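PDB 5YL7: pseudoalteromonas arctica PAMC 21717 from Pseudoalteromonas arctica, which probably hydrolyses peptide bonds in proteins as a cold-active, calcium-binding serine protease of the subtilase family. Local coordinates for residues T2-R7 and V111-E116; V196-G201 and V218-S223; V242-G247 and S281-H286. All coordinates share one frame; numbering follows the deposited sequence.

Contact 1 of 3, residues T2-R7 and V111-E116; sequences TPNDPR and VTNNGE. With CA (calcium ion), chain C.
Asp5 reaches across to 111-116 with both carboxylate oxygens, and each has a different job in a calcium site that resembles the strong N-terminal site of the subtilisins. OD2 binds the calcium ion at 2.4 Å. OD1 turns to the backbone instead, taking the N-H of Asn113 at 2.8 Å in a nearly straight bond through its syn lone pair. CG is anti to the carbonyl carbon (chi1 -53°), beside the backbone N. The metal on OD2 and the amide on OD1 hold the carboxylate from there and would fix its rotation. The side chain of Asn114 meets that of Asp5 at about a right angle, with the amide and carboxylate planes 47° apart. Its OD1 binds the calcium at 2.5 Å, close to Asp5 OD2; the positive charge of the ion they share probably offsets the repulsion between the two oxygens. The backbone carbonyls of Val111 and Glu116 are further ligands, and Asp49 and Val118 complete the site.

Outside the metal's ligand shell, two asparagines exchange bonds with opposite backbones. Asn113 OD1 accepts the N-H of Asn4 at 3.0 Å, while Asn4 OD1 accepts the N-H of Gly115 at 2.8 Å, a more bent bond. Their amide planes stand 76° apart, and each donor comes in tilted from the plane of its acceptor. Two prolines add van der Waals contacts: CB of Pro3 meets CG2 of Thr112 at 3.5 Å, and CD of Pro6 lies against the Gly115-Glu116 peptide. The hydroxyl of Thr112 turns to other partners, OG1 pairing with Ala110 O and Gly120 N. At the exposed edge one water joins the segments, accepting from Asn4 ND2 at 2.9 Å and donating to Asn113 O at 3.0 Å.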
loop_
_atom_site.group_PDB
_atom_site.type_symbol
_atom_site.label_atom_id
_atom_site.label_comp_id
_atom_site.label_asym_id
_atom_site.label_seq_id
_atom_site.Cartn_x
_atom_site.Cartn_y
_atom_site.Cartn_z
ATOM N N THR A 2 -18.537 6.216 11.984
ATOM C CA THR A 2 -18.296 4.794 11.894
ATOM C C THR A 2 -19.067 4.316 10.711
ATOM O O THR A 2 -20.285 4.477 10.668
ATOM C CB THR A 2 -18.805 4.016 13.169
ATOM O OG1 THR A 2 -18.060 4.532 14.308
ATOM C CG2 THR A 2 -18.573 2.583 13.062
ATOM N N PRO A 3 -18.467 3.698 9.708
ATOM C CA PRO A 3 -19.251 3.188 8.626
ATOM C C PRO A 3 -20.086 1.980 8.929
ATOM O O PRO A 3 -19.851 1.322 9.879
ATOM C CB PRO A 3 -18.238 2.961 7.555
ATOM C CG PRO A 3 -17.044 2.635 8.265
ATOM C CD PRO A 3 -17.023 3.467 9.553
ATOM N N ASN A 4 -20.990 1.730 8.001
ATOM C CA ASN A 4 -21.903 0.641 8.177
ATOM C C ASN A 4 -21.523 -0.729 7.634
ATOM O O ASN A 4 -22.157 -1.739 7.769
ATOM C CB ASN A 4 -23.289 1.037 7.586
ATOM C CG ASN A 4 -23.334 0.972 6.125
ATOM O OD1 ASN A 4 -22.448 0.486 5.406
ATOM N ND2 ASN A 4 -24.532 1.280 5.578
ATOM N N ASP A 5 -20.250 -0.790 7.131
ATOM C CA ASP A 5 -19.820 -2.029 6.540
ATOM C C ASP A 5 -19.774 -3.159 7.576
ATOM O O ASP A 5 -19.194 -2.946 8.636
ATOM C CB ASP A 5 -18.451 -1.796 5.853
ATOM C CG ASP A 5 -18.500 -0.642 4.897
ATOM O OD1 ASP A 5 -18.507 0.494 5.377
ATOM O OD2 ASP A 5 -18.617 -0.812 3.667
ATOM N N PRO A 6 -20.290 -4.347 7.244
ATOM C CA PRO A 6 -20.479 -5.339 8.282
ATOM C C PRO A 6 -19.192 -5.913 8.811
ATOM O O PRO A 6 -19.157 -6.442 9.917
ATOM C CB PRO A 6 -21.324 -6.408 7.605
ATOM C CG PRO A 6 -21.090 -6.128 6.099
ATOM C CD PRO A 6 -20.981 -4.681 5.968
ATOM N N ARG A 7 -18.092 -5.885 8.047
ATOM C CA ARG A 7 -16.805 -6.319 8.553
ATOM C C ARG A 7 -15.969 -5.227 9.209
ATOM O O ARG A 7 -14.830 -5.514 9.631
ATOM C CB ARG A 7 -16.006 -7.019 7.447
ATOM C CG ARG A 7 -16.696 -8.195 6.844
ATOM C CD ARG A 7 -16.928 -9.297 7.771
ATOM N NE ARG A 7 -15.731 -9.945 8.210
ATOM C CZ ARG A 7 -15.068 -10.878 7.600
ATOM N NH1 ARG A 7 -15.379 -11.315 6.388
ATOM N NH2 ARG A 7 -13.974 -11.395 8.193
ATOM N N VAL A 111 -14.703 0.320 -1.033
ATOM C CA VAL A 111 -15.977 1.049 -1.036
ATOM C C VAL A 111 -16.621 0.940 0.323
ATOM O O VAL A 111 -16.759 -0.167 0.839
ATOM C CB VAL A 111 -16.863 0.525 -2.135
ATOM C CG1 VAL A 111 -18.233 1.305 -2.053
ATOM C CG2 VAL A 111 -16.286 0.634 -3.541
ATOM N N THR A 112 -16.931 2.050 0.929
ATOM C CA THR A 112 -17.316 2.153 2.311
ATOM C C THR A 112 -18.771 2.725 2.393
ATOM O O THR A 112 -19.195 3.484 1.556
ATOM C CB THR A 112 -16.282 2.995 3.036
ATOM O OG1 THR A 112 -15.017 2.285 2.909
ATOM C CG2 THR A 112 -16.526 3.185 4.486
ATOM N N ASN A 113 -19.411 2.315 3.495
ATOM C CA ASN A 113 -20.836 2.737 3.737
ATOM C C ASN A 113 -21.704 2.198 2.726
ATOM O O ASN A 113 -22.796 2.786 2.485
ATOM C CB ASN A 113 -20.960 4.244 3.832
ATOM C CG ASN A 113 -20.669 4.674 5.156
ATOM O OD1 ASN A 113 -21.172 4.067 6.130
ATOM N ND2 ASN A 113 -19.963 5.799 5.237
ATOM N N ASN A 114 -21.401 1.059 2.119
ATOM C CA ASN A 114 -22.249 0.366 1.153
ATOM C C ASN A 114 -22.912 -0.881 1.728
ATOM O O ASN A 114 -23.409 -1.715 0.999
ATOM C CB ASN A 114 -21.527 0.078 -0.178
ATOM C CG ASN A 114 -20.372 -0.925 -0.006
ATOM O OD1 ASN A 114 -19.857 -1.116 1.113
ATOM N ND2 ASN A 114 -20.010 -1.595 -1.071
ATOM N N GLY A 115 -22.828 -1.066 3.047
ATOM C CA GLY A 115 -23.466 -2.172 3.659
ATOM C C GLY A 115 -22.977 -3.512 3.374
ATOM O O GLY A 115 -23.603 -4.577 3.597
ATOM N N GLU A 116 -21.715 -3.574 2.818
ATOM C CA GLU A 116 -21.136 -4.772 2.276
ATOM C C GLU A 116 -19.638 -4.851 2.693
ATOM O O GLU A 116 -18.995 -3.810 2.606
ATOM C CB GLU A 116 -21.184 -4.778 0.735
ATOM C CG GLU A 116 -20.685 -6.002 0.081
ATOM C CD GLU A 116 -20.913 -5.971 -1.455
ATOM O OE1 GLU A 116 -20.416 -6.938 -2.090
ATOM O OE2 GLU A 116 -21.531 -4.971 -1.971
HETATM CA CA CA C . -17.691 -2.010 1.861
HETATM O O HOH W 1 -25.447 1.351 2.785
#

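Contact 2 of 3, residues V196-G201 and V218-S223; sequences VVIAAG and VVNVAS. With CA (calcium ion), chain F.
Asn220 crosses from its own strand to Ala200, just beyond the end of the neighbouring parallel strand. Its CB leaves on the sheet face it shares with its bridge partner Ile198, and CG, anti to the backbone N (chi1 -164°), then carries the amide toward Ala200, whose CB lies 3.8 Å from CG. OD1 comes to 3.2 Å from Ala200 CA; it also approaches Ile198 O, but both are acceptors and no bond joins them. ND2 does the polar work: it gives one bond to Asn239 OD1 and another, at 3.1 Å, to a water that also lies against Ala200 O. An alanine here would probably leave that water and Asn239 OD1 without their amide donor and open a gap beside Ala200 CB.

The backbones zip together in parallel register, Val197 with Val219, Ile198 with Asn220 and Ala199 with Val221. The ladder starts with a nearly straight bond of 2.8 Å from Val219 N to Val196 O and ends with Ala200 N on Val221 O. On the Asn220 face, Ile198 CD1 packs 3.6 Å from Val218 CG1. On the other face, Val197 CG1 meets Val221 CG2 at 3.9 Å. Val218 turns its carbonyl away from the ladder to bind a calcium ion at 2.3 Å; Asp241, Glu307 and waters are further ligands, and one of these waters accepts the N-H of Val218.

The pair belongs to the central parallel sheet of the subtilisin fold. Strand 167-170 flanks 195-199 and strand 242-245 flanks 219-224, while helix 280-297 packs on the face carrying Val197, Ala199 and Val221.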
loop_
_atom_site.group_PDB
_atom_site.type_symbol
_atom_site.label_atom_id
_atom_site.label_comp_id
_atom_site.label_asym_id
_atom_site.label_seq_id
_atom_site.Cartn_x
_atom_site.Cartn_y
_atom_site.Cartn_z
ATOM N N VAL A 196 5.496 9.540 -1.738
ATOM C CA VAL A 196 5.808 8.125 -1.984
ATOM C C VAL A 196 5.855 7.388 -0.651
ATOM O O VAL A 196 6.726 7.725 0.159
ATOM C CB VAL A 196 7.110 7.993 -2.770
ATOM C CG1 VAL A 196 7.361 6.524 -3.068
ATOM C CG2 VAL A 196 7.024 8.740 -4.086
ATOM N N VAL A 197 4.976 6.419 -0.459
ATOM C CA VAL A 197 4.869 5.652 0.772
ATOM C C VAL A 197 5.248 4.238 0.501
ATOM O O VAL A 197 4.738 3.631 -0.436
ATOM C CB VAL A 197 3.391 5.759 1.285
ATOM C CG1 VAL A 197 3.252 4.963 2.599
ATOM C CG2 VAL A 197 3.005 7.218 1.536
ATOM N N ILE A 198 6.140 3.672 1.360
ATOM C CA ILE A 198 6.786 2.402 1.082
ATOM C C ILE A 198 6.803 1.524 2.317
ATOM O O ILE A 198 6.984 1.981 3.457
ATOM C CB ILE A 198 8.231 2.607 0.582
ATOM C CG1 ILE A 198 8.197 3.548 -0.641
ATOM C CG2 ILE A 198 8.863 1.257 0.247
ATOM C CD1 ILE A 198 9.538 3.849 -1.272
ATOM N N ALA A 199 6.535 0.227 2.090
ATOM C CA ALA A 199 6.722 -0.804 3.118
ATOM C C ALA A 199 8.169 -1.047 3.417
ATOM O O ALA A 199 8.976 -1.309 2.525
ATOM C CB ALA A 199 6.097 -2.070 2.687
ATOM N N ALA A 200 8.534 -1.080 4.718
ATOM C CA ALA A 200 10.003 -1.224 5.084
ATOM C C ALA A 200 10.481 -2.575 4.925
ATOM O O ALA A 200 11.777 -2.760 4.943
ATOM C CB ALA A 200 10.199 -0.779 6.496
ATOM N N GLY A 201 9.685 -3.612 4.776
ATOM C CA GLY A 201 10.109 -5.006 4.629
ATOM C C GLY A 201 9.943 -5.840 5.891
ATOM O O GLY A 201 9.741 -5.342 6.973
ATOM N N VAL A 218 11.236 9.378 0.745
ATOM C CA VAL A 218 10.081 8.480 0.854
ATOM C C VAL A 218 9.626 8.427 2.255
ATOM O O VAL A 218 10.368 8.696 3.198
ATOM C CB VAL A 218 10.415 7.062 0.321
ATOM C CG1 VAL A 218 10.983 7.108 -1.103
ATOM C CG2 VAL A 218 11.349 6.292 1.198
ATOM N N VAL A 219 8.384 7.984 2.429
ATOM C CA VAL A 219 7.826 7.703 3.774
ATOM C C VAL A 219 7.927 6.183 3.961
ATOM O O VAL A 219 7.151 5.423 3.362
ATOM C CB VAL A 219 6.381 8.159 3.906
ATOM C CG1 VAL A 219 5.862 7.935 5.280
ATOM C CG2 VAL A 219 6.220 9.631 3.471
ATOM N N ASN A 220 8.890 5.746 4.769
ATOM C CA ASN A 220 9.163 4.326 4.978
ATOM C C ASN A 220 8.482 3.882 6.242
ATOM O O ASN A 220 8.585 4.539 7.311
ATOM C CB ASN A 220 10.677 4.065 5.065
ATOM C CG ASN A 220 10.998 2.612 4.884
ATOM O OD1 ASN A 220 10.296 1.865 4.264
ATOM N ND2 ASN A 220 12.185 2.206 5.430
ATOM N N VAL A 221 7.717 2.797 6.125
ATOM C CA VAL A 221 6.701 2.428 7.144
ATOM C C VAL A 221 7.023 1.061 7.740
ATOM O O VAL A 221 7.093 0.045 7.040
ATOM C CB VAL A 221 5.329 2.384 6.482
ATOM C CG1 VAL A 221 4.248 2.027 7.511
ATOM C CG2 VAL A 221 5.000 3.719 5.833
ATOM N N ALA A 222 7.159 1.085 9.084
ATOM C CA ALA A 222 7.264 -0.162 9.901
ATOM C C ALA A 222 5.863 -0.602 10.277
ATOM O O ALA A 222 4.888 0.137 10.274
ATOM C CB ALA A 222 8.114 0.087 11.126
ATOM N N SER A 223 5.743 -1.883 10.674
ATOM C CA SER A 223 4.490 -2.483 11.023
ATOM C C SER A 223 4.321 -2.743 12.505
ATOM O O SER A 223 5.288 -3.320 13.107
ATOM C CB SER A 223 4.339 -3.805 10.324
ATOM O OG SER A 223 3.160 -4.479 10.769
HETATM CA CA CA F . 11.768 9.426 4.895
HETATM O O HOH W 2 13.242 -0.430 4.262
HETATM O O HOH W 3 13.392 8.764 3.062
HETATM O O HOH W 4 13.425 8.738 7.131
HETATM O O HOH W 5 13.373 10.809 5.984
HETATM O O HOH W 6 13.204 7.552 5.555
HETATM O O HOH W 7 12.046 11.295 3.217
#

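Contact 3 of 3, residues V242-G247 and S281-H286; sequences VAAPGG and SMAAPH
His286 meets Pro245 through two torsions: chi1 of -73° sets CG anti to the carbonyl carbon, beside the backbone N, and chi2 of 89° turns the ring plane roughly perpendicular to the plane of CA, CB and CG. One face is thereby presented to the proline, whose CG sits 4.0 Å from the ring centroid and almost on the ring normal, a CH-pi contact. The same rotation aims ND1 back along its own helix, where it donates to Met282 O at 2.8 Å, with that oxygen close to the ring plane. That bond, with the one at NE2, would hold the ring against turning. Pro245 O also lies 3.2 Å from ND1, but the angle is too poor for a hydrogen bond; it receives instead a CA-H...O contact from Ala283 CA at 3.3 Å.

This is the start of the central helix of the subtilisin fold, with the Gly-Thr-Ser-Met-Ala-X-Pro sequence of the family. Ser281, hydrogen-bonded to His100, is probably the nucleophile of a Ser-His-Asp triad with Asp41. Strand 242-245, at the edge of the parallel sheet, runs across the helix at 106°. Small side chains allow the close approach: Ala244 CB faces the helix and lies 3.6 Å from Ala283 O, while Ala283 CB comes 3.3 Å from Ala244 O. Gly246 brings its CA to 3.8 Å from Ala283 N, and Met282 CB touches the carbonyl oxygen of Gly246 before the rest of the side chain leads away toward His103. The far end of His286 is tied as well: NE2 is hydrogen-bonded to His13 ND1 in helix 12-15, which also packs on Pro245.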
loop_
_atom_site.group_PDB
_atom_site.type_symbol
_atom_site.label_atom_id
_atom_site.label_comp_id
_atom_site.label_asym_id
_atom_site.label_seq_id
_atom_site.Cartn_x
_atom_site.Cartn_y
_atom_site.Cartn_z
ATOM N N VAL A 242 7.606 6.313 10.197
ATOM C CA VAL A 242 6.405 6.072 11.026
ATOM C C VAL A 242 6.095 4.592 11.035
ATOM O O VAL A 242 6.623 3.838 10.213
ATOM C CB VAL A 242 5.170 6.840 10.494
ATOM C CG1 VAL A 242 5.406 8.355 10.459
ATOM C CG2 VAL A 242 4.774 6.340 9.112
ATOM N N ALA A 243 5.216 4.195 11.955
ATOM C CA ALA A 243 4.654 2.885 11.956
ATOM C C ALA A 243 3.172 2.914 11.738
ATOM O O ALA A 243 2.511 3.903 12.047
ATOM C CB ALA A 243 4.966 2.181 13.260
ATOM N N ALA A 244 2.627 1.775 11.325
ATOM C CA ALA A 244 1.163 1.625 11.171
ATOM C C ALA A 244 0.836 0.155 11.361
ATOM O O ALA A 244 1.736 -0.691 11.194
ATOM C CB ALA A 244 0.696 2.179 9.830
ATOM N N PRO A 245 -0.427 -0.196 11.598
ATOM C CA PRO A 245 -0.761 -1.601 11.727
ATOM C C PRO A 245 -0.581 -2.365 10.468
ATOM O O PRO A 245 -1.214 -2.097 9.441
ATOM C CB PRO A 245 -2.252 -1.534 12.182
ATOM C CG PRO A 245 -2.713 -0.255 11.720
ATOM C CD PRO A 245 -1.581 0.678 11.874
ATOM N N GLY A 246 0.237 -3.432 10.515
ATOM C CA GLY A 246 0.338 -4.441 9.513
ATOM C C GLY A 246 -0.012 -5.846 9.907
ATOM O O GLY A 246 0.005 -6.747 9.108
ATOM N N GLY A 247 -0.282 -5.989 11.226
ATOM C CA GLY A 247 -0.748 -7.279 11.763
ATOM C C GLY A 247 0.355 -8.215 12.147
ATOM O O GLY A 247 1.485 -8.124 11.686
ATOM N N SER A 281 3.618 -4.565 4.057
ATOM C CA SER A 281 2.776 -4.305 2.902
ATOM C C SER A 281 1.354 -3.874 3.279
ATOM O O SER A 281 0.709 -3.270 2.469
ATOM C CB SER A 281 2.574 -5.590 2.100
ATOM O OG SER A 281 3.661 -5.903 1.263
ATOM N N MET A 282 0.889 -4.276 4.464
ATOM C CA MET A 282 -0.431 -3.947 4.976
ATOM C C MET A 282 -0.372 -2.670 5.754
ATOM O O MET A 282 -1.351 -1.909 5.804
ATOM C CB MET A 282 -1.006 -5.067 5.822
ATOM C CG MET A 282 -1.616 -6.295 5.092
ATOM S SD MET A 282 -0.464 -7.273 4.116
ATOM C CE MET A 282 -0.872 -6.703 2.478
ATOM N N ALA A 283 0.774 -2.380 6.379
ATOM C CA ALA A 283 0.959 -1.107 7.107
ATOM C C ALA A 283 1.046 0.071 6.153
ATOM O O ALA A 283 0.423 1.124 6.367
ATOM C CB ALA A 283 2.229 -1.236 7.959
ATOM N N ALA A 284 1.821 -0.057 5.085
ATOM C CA ALA A 284 1.981 1.038 4.104
ATOM C C ALA A 284 0.680 1.619 3.581
ATOM O O ALA A 284 0.565 2.853 3.612
ATOM C CB ALA A 284 2.938 0.610 2.983
ATOM N N PRO A 285 -0.279 0.829 3.174
ATOM C CA PRO A 285 -1.543 1.465 2.584
ATOM C C PRO A 285 -2.330 2.155 3.654
ATOM O O PRO A 285 -3.117 3.049 3.291
ATOM C CB PRO A 285 -2.250 0.302 1.930
ATOM C CG PRO A 285 -1.666 -0.916 2.632
ATOM C CD PRO A 285 -0.247 -0.607 2.793
ATOM N N HIS A 286 -2.212 1.812 4.927
ATOM C CA HIS A 286 -2.806 2.669 5.970
ATOM C C HIS A 286 -2.229 4.036 5.884
ATOM O O HIS A 286 -2.951 5.078 5.980
ATOM C CB HIS A 286 -2.620 2.063 7.352
ATOM C CG HIS A 286 -3.481 0.862 7.686
ATOM N ND1 HIS A 286 -3.132 -0.432 7.426
ATOM C CD2 HIS A 286 -4.717 0.794 8.297
ATOM C CE1 HIS A 286 -4.123 -1.205 7.871
ATOM N NE2 HIS A 286 -5.081 -0.501 8.419
#

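Contacts 2 and 3 are neighbours in the core, their centres about 8 Å apart. Strand 219-224 pairs with strand 242-245 through probable hydrogen bonds, Ala222 N to Val242 O and Ala222 O to Ala244 N, both 3.0 Å. Both contacts also involve helix 280-297: Val221 of contact 2 packs on Ala283 of contact 3. The likely catalytic Ser281 belongs to contact 3, and the side chain of Ala199 in contact 2 lies near the probable triad without touching it. Contact 1 stands apart at the surface, its centre about 27 Å from that of contact 2 and about 21 Å from that of contact 3. Contacts 1 and 2 each hold a calcium ion, on opposite sides of the chain's centre.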